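Local atomic coordinates of uncharacterized protein (Staphylococcus aureus subsp. aureus Mu50, PDB entry 4QXZ), a protein that is of unknown function but combines a beta-barrel core resembling type VI secretion system proteins with a pair of helices. Residues L132-L135 / I136-L140. Numbering follows the deposited sequence.
Sequences LEQL and IDDGL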
loop_
_atom_site.group_PDB
_atom_site.type_symbol
_atom_site.label_atom_id
_atom_site.label_comp_id
_atom_site.label_asym_id
_atom_site.label_seq_id
_atom_site.Cartn_x
_atom_site.Cartn_y
_atom_site.Cartn_z
ATOM N N LEU A 132 14.427 16.532 -28.266
ATOM C CA LEU A 132 15.459 17.217 -29.032
ATOM C C LEU A 132 14.869 18.334 -29.903
ATOM O O LEU A 132 15.432 19.414 -30.008
ATOM C CB LEU A 132 16.231 16.232 -29.914
ATOM C CG LEU A 132 17.404 16.829 -30.708
ATOM C CD1 LEU A 132 18.384 17.528 -29.781
ATOM C CD2 LEU A 132 18.121 15.776 -31.573
ATOM N N GLU A 133 13.746 18.064 -30.542
ATOM C CA GLU A 133 13.119 19.060 -31.394
ATOM C C GLU A 133 12.743 20.310 -30.608
ATOM O O GLU A 133 12.978 21.426 -31.066
ATOM C CB GLU A 133 11.880 18.487 -32.084
ATOM C CG GLU A 133 11.268 19.439 -33.086
ATOM C CD GLU A 133 9.957 18.935 -33.612
ATOM O OE1 GLU A 133 9.956 18.344 -34.705
ATOM O OE2 GLU A 133 8.929 19.126 -32.931
ATOM N N GLN A 134 12.180 20.124 -29.416
ATOM C CA GLN A 134 11.896 21.245 -28.536
ATOM C C GLN A 134 13.141 22.070 -28.149
ATOM O O GLN A 134 13.117 23.297 -28.238
ATOM C CB GLN A 134 11.219 20.756 -27.273
ATOM C CG GLN A 134 10.782 21.896 -26.379
ATOM C CD GLN A 134 10.102 21.399 -25.142
ATOM O OE1 GLN A 134 9.072 20.766 -25.215
ATOM N NE2 GLN A 134 10.693 21.667 -24.001
ATOM N N LEU A 135 14.204 21.401 -27.705
ATOM C CA LEU A 135 15.417 22.085 -27.214
ATOM C C LEU A 135 16.100 22.892 -28.316
ATOM O O LEU A 135 16.599 23.993 -28.074
ATOM C CB LEU A 135 16.401 21.079 -26.593
ATOM C CG LEU A 135 15.894 20.417 -25.296
ATOM C CD1 LEU A 135 16.893 19.393 -24.790
ATOM C CD2 LEU A 135 15.600 21.455 -24.197
ATOM N N ILE A 136 16.099 22.350 -29.526
ATOM C CA ILE A 136 16.699 23.040 -30.666
ATOM C C ILE A 136 15.856 24.255 -31.071
ATOM O O ILE A 136 16.398 25.329 -31.309
ATOM C CB ILE A 136 16.951 22.067 -31.847
ATOM C CG1 ILE A 136 18.178 21.190 -31.521
ATOM C CG2 ILE A 136 17.181 22.830 -33.141
ATOM C CD1 ILE A 136 18.437 20.049 -32.483
ATOM N N ASP A 137 14.533 24.091 -31.093
ATOM C CA ASP A 137 13.612 25.204 -31.352
ATOM C C ASP A 137 13.709 26.299 -30.301
ATOM O O ASP A 137 13.239 27.394 -30.534
ATOM C CB ASP A 137 12.156 24.725 -31.381
ATOM C CG ASP A 137 11.832 23.858 -32.587
ATOM O OD1 ASP A 137 12.769 23.377 -33.276
ATOM O OD2 ASP A 137 10.618 23.639 -32.822
ATOM N N ASP A 138 14.243 25.979 -29.124
ATOM C CA ASP A 138 14.493 26.973 -28.084
ATOM C C ASP A 138 15.895 27.548 -28.254
ATOM O O ASP A 138 16.320 28.358 -27.443
ATOM C CB ASP A 138 14.360 26.366 -26.670
ATOM C CG ASP A 138 12.945 25.852 -26.357
ATOM O OD1 ASP A 138 12.009 26.064 -27.178
ATOM O OD2 ASP A 138 12.777 25.219 -25.279
ATOM N N GLY A 139 16.629 27.106 -29.276
ATOM C CA GLY A 139 17.956 27.663 -29.601
ATOM C C GLY A 139 19.171 27.141 -28.836
ATOM O O GLY A 139 20.216 27.794 -28.815
ATOM N N LEU A 140 19.058 25.973 -28.211
ATOM C CA LEU A 140 20.172 25.422 -27.431
ATOM C C LEU A 140 21.156 24.727 -28.345
ATOM O O LEU A 140 20.761 24.185 -29.365
ATOM C CB LEU A 140 19.677 24.439 -26.355
ATOM C CG LEU A 140 19.141 25.074 -25.066
ATOM C CD1 LEU A 140 18.780 23.982 -24.075
ATOM C CD2 LEU A 140 20.140 26.052 -24.437
#
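Leu135 and Leu140 meet across the C-terminal turn of the helix: CD2 of Leu135 lies 4.1 Å from CD1 of Leu140, the two side chains slanting across one another. This is the compact side of the turn. Leu135 is buried, its side chain also resting on Leu145 and Met152 of helix 142-155, while Leu140 touches Ser148 of that helix.

Leu132 and Ile136, one turn apart, touch more closely, CD1 to CD1 at 3.7 Å, yet both are exposed, with Leu132 at the edge still reaching Leu145. The leucine's CG stands anti to its own N (chi1 -176°), which sets the branch beside the isoleucine's end. Glu133 and Asp137 make the open side, joined through the backbone by Asp137 N to Glu133 O (3.1 Å). The extended chain of Gln134 passes Asp138, CG to OD2 at 4.0 Å; Gln134 OE1 accepts from the backbone N of Lys160, and Asp138 OD2 forms a salt bridge with Lys160 NZ.

Gly139, with its positive phi of 83°, turns the chain toward the second helix of the pair. Two bonds back into the last turn, Leu140 N to Leu135 O (3.2 Å, 165° at the hydrogen) and Gly139 N to Ile136 O (2.7 Å), make this a Schellman motif.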